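Local coordinates for DUF5642 domain-containing protein (Mycobacterium smegmatis, PDB 4TMD), which is of unknown function but belongs to the DUF5642 family of the Mog1p/PsbP clan and is probably a secreted or membrane-anchored lipoprotein, at residues K34-Q39 with M84-S89. Residues are numbered along the deposited sequence; the frame is centred on the assembly and turned at random.
Sequences KLLSPQ and MAVETS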
ATOM      1  N   LYS A  34       8.412   5.826   7.252  1.00 59.16           N
ATOM      2  CA  LYS A  34       7.243   5.820   8.127  1.00 63.77           C
ATOM      3  C   LYS A  34       5.954   6.111   7.355  1.00 55.16           C
ATOM      4  O   LYS A  34       4.885   5.618   7.712  1.00 65.73           O
ATOM      5  CB  LYS A  34       7.419   6.831   9.262  0.74 65.96           C
ATOM      6  CG  LYS A  34       8.570   6.508  10.204  1.00 73.46           C
ATOM      7  CD  LYS A  34       8.637   7.507  11.345  1.00 76.93           C
ATOM      8  CE  LYS A  34       9.730   7.149  12.334  1.00 77.90           C
ATOM      9  NZ  LYS A  34       9.672   8.015  13.549  1.00 79.27           N
ATOM     10  N   LEU A  35       6.060   6.911   6.301  1.00 45.55           N
ATOM     11  CA  LEU A  35       4.908   7.244   5.466  1.00 56.14           C
ATOM     12  C   LEU A  35       4.570   6.075   4.546  1.00 55.50           C
ATOM     13  O   LEU A  35       3.434   5.928   4.085  1.00 53.22           O
ATOM     14  CB  LEU A  35       5.192   8.509   4.646  1.00 52.09           C
ATOM     15  CG  LEU A  35       4.041   9.337   4.059  0.68 65.43           C
ATOM     16  CD1 LEU A  35       4.517  10.758   3.805  0.97 64.01           C
ATOM     17  CD2 LEU A  35       3.485   8.742   2.772  0.68 63.90           C
ATOM     18  N   LEU A  36       5.566   5.234   4.293  1.00 52.95           N
ATOM     19  CA  LEU A  36       5.439   4.180   3.296  1.00 47.74           C
ATOM     20  C   LEU A  36       4.898   2.876   3.876  1.00 46.19           C
ATOM     21  O   LEU A  36       4.057   2.222   3.259  1.00 41.32           O
ATOM     22  CB  LEU A  36       6.792   3.947   2.629  1.00 38.20           C
ATOM     23  CG  LEU A  36       7.251   5.115   1.754  1.00 38.76           C
ATOM     24  CD1 LEU A  36       8.693   4.949   1.287  1.00 30.95           C
ATOM     25  CD2 LEU A  36       6.320   5.282   0.553  1.00 40.41           C
ATOM     26  N   SER A  37       5.385   2.512   5.059  1.00 45.12           N
ATOM     27  CA  SER A  37       4.983   1.276   5.727  1.00 43.79           C
ATOM     28  C   SER A  37       3.626   1.428   6.412  1.00 45.67           C
ATOM     29  O   SER A  37       3.252   2.537   6.797  1.00 42.74           O
ATOM     30  CB  SER A  37       6.037   0.868   6.760  1.00 48.03           C
ATOM     31  OG  SER A  37       7.349   1.015   6.249  1.00 53.56           O
ATOM     32  N   PRO A  38       2.887   0.316   6.573  1.00 45.73           N
ATOM     33  CA  PRO A  38       1.649   0.368   7.359  1.00 36.33           C
ATOM     34  C   PRO A  38       1.958   0.850   8.773  1.00 39.82           C
ATOM     35  O   PRO A  38       3.091   0.685   9.214  1.00 34.37           O
ATOM     36  CB  PRO A  38       1.164  -1.088   7.360  1.00 35.64           C
ATOM     37  CG  PRO A  38       1.782  -1.691   6.133  1.00 34.55           C
ATOM     38  CD  PRO A  38       3.129  -1.028   6.013  1.00 38.82           C
ATOM     39  N   GLN A  39       0.993   1.448   9.464  1.00 36.58           N
ATOM     40  CA  GLN A  39       1.277   1.979  10.790  1.00 35.92           C
ATOM     41  C   GLN A  39       1.684   0.844  11.731  1.00 34.69           C
ATOM     42  O   GLN A  39       1.177  -0.272  11.639  1.00 30.02           O
ATOM     43  CB  GLN A  39       0.080   2.760  11.341  1.00 38.14           C
ATOM     44  CG  GLN A  39      -1.117   1.929  11.770  1.00 56.58           C
ATOM     45  CD  GLN A  39      -2.266   2.796  12.270  1.00 61.48           C
ATOM     46  OE1 GLN A  39      -2.246   4.018  12.113  1.00 68.14           O
ATOM     47  NE2 GLN A  39      -3.272   2.165  12.874  1.00 68.01           N
ATOM     48  N   MET A  84       1.719   5.594  -4.464  1.00 16.41           N
ATOM     49  CA  MET A  84       3.083   6.030  -4.173  1.00 17.18           C
ATOM     50  C   MET A  84       4.098   5.288  -5.041  1.00 16.47           C
ATOM     51  O   MET A  84       4.018   4.069  -5.179  1.00 15.62           O
ATOM     52  CB  MET A  84       3.433   5.808  -2.693  1.00 17.87           C
ATOM     53  CG  MET A  84       2.542   6.558  -1.719  1.00 34.92           C
ATOM     54  SD  MET A  84       2.924   6.216   0.019  1.00 66.80           S
ATOM     55  CE  MET A  84       2.398   4.517   0.202  1.00 38.04           C
ATOM     56  N   ALA A  85       5.024   6.041  -5.630  1.00 15.87           N
ATOM     57  CA  ALA A  85       6.120   5.470  -6.415  1.00 21.77           C
ATOM     58  C   ALA A  85       7.431   5.791  -5.722  1.00 16.24           C
ATOM     59  O   ALA A  85       7.691   6.950  -5.390  1.00 15.94           O
ATOM     60  CB  ALA A  85       6.130   6.016  -7.854  1.00 14.18           C
ATOM     61  N   VAL A  86       8.243   4.759  -5.522  1.00 19.12           N
ATOM     62  CA  VAL A  86       9.508   4.862  -4.800  1.00 13.85           C
ATOM     63  C   VAL A  86      10.664   4.342  -5.647  1.00 21.77           C
ATOM     64  O   VAL A  86      10.522   3.321  -6.321  1.00 17.64           O
ATOM     65  CB  VAL A  86       9.459   4.055  -3.487  1.00 15.63           C
ATOM     66  CG1 VAL A  86      10.829   4.027  -2.804  1.00 24.78           C
ATOM     67  CG2 VAL A  86       8.410   4.615  -2.555  1.00 27.86           C
ATOM     68  N   GLU A  87      11.788   5.053  -5.626  1.00 21.48           N
ATOM     69  CA  GLU A  87      13.034   4.546  -6.218  1.00 20.16           C
ATOM     70  C   GLU A  87      14.104   4.588  -5.145  1.00 19.26           C
ATOM     71  O   GLU A  87      14.301   5.634  -4.535  1.00 20.33           O
ATOM     72  CB  GLU A  87      13.451   5.377  -7.431  1.00 18.63           C
ATOM     73  CG  GLU A  87      14.661   4.823  -8.161  1.00 28.73           C
ATOM     74  CD  GLU A  87      15.126   5.696  -9.322  1.00 40.82           C
ATOM     75  OE1 GLU A  87      16.258   5.481  -9.806  1.00 48.23           O
ATOM     76  OE2 GLU A  87      14.365   6.585  -9.762  1.00 40.27           O
ATOM     77  N   THR A  88      14.773   3.458  -4.898  1.00 20.09           N
ATOM     78  CA  THR A  88      15.799   3.367  -3.855  1.00 22.59           C
ATOM     79  C   THR A  88      17.179   2.955  -4.395  1.00 25.24           C
ATOM     80  O   THR A  88      17.297   2.448  -5.500  1.00 19.35           O
ATOM     81  CB  THR A  88      15.392   2.367  -2.768  1.00 27.15           C
ATOM     82  OG1 THR A  88      14.887   1.175  -3.381  1.00 22.16           O
ATOM     83  CG2 THR A  88      14.308   2.960  -1.894  1.00 36.68           C
ATOM     84  N   SER A  89      18.220   3.157  -3.597  1.00 20.20           N
ATOM     85  CA  SER A  89      19.581   2.904  -4.066  1.00 30.41           C
ATOM     86  C   SER A  89      19.858   1.407  -4.180  1.00 30.66           C
ATOM     87  O   SER A  89      20.809   0.996  -4.845  1.00 26.66           O
ATOM     88  CB  SER A  89      20.600   3.547  -3.137  1.00 32.18           C
ATOM     89  OG  SER A  89      20.578   2.881  -1.892  1.00 34.39           O
TER
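L36 meets M84 and V86 where the short helix 33-36 sits on one face of the antiparallel sheet, over strand 79-88. The domain is assigned to the Mog1p/PsbP clan, and an antiparallel sheet with helices packed on it is consistent with that fold. The contact is apolar. CD2 of L36 lies 3.6 Å from M84 SD and 3.8 Å from V86 CG2, and so bridges two residues two apart on the strand. CD1 of L36 also touches V86 CG2, at 3.9 Å. CD2 of L35 is the second methyl on the sulfur, 3.8 Å from M84 SD. One thioether thus touches a methyl from each of two consecutive leucines.

M84 and V86 both point toward the helix, while A85 between them points to the other face, against I7 and V10. M84 runs extended through chi2 (177°), which carries its sulfur up to the helix. With V86 chi1 at 174°, CG2 lies opposite the carbonyl carbon and is the branch that reaches L36.

Strand 79-88 is held on both flanks. M84 and V86 form backbone hydrogen bonds with I161 and M159 of strand 158-166, and A85 with A70 of strand 67-76. M69 of strand 67-76 touches both L36 and V86, and F61 also packs on L36. The chain leaves helical geometry at S37, whose OG hydrogen-bonds to P33 O. At the bent end of M84, CE lies 4.0 Å from L36 CD2.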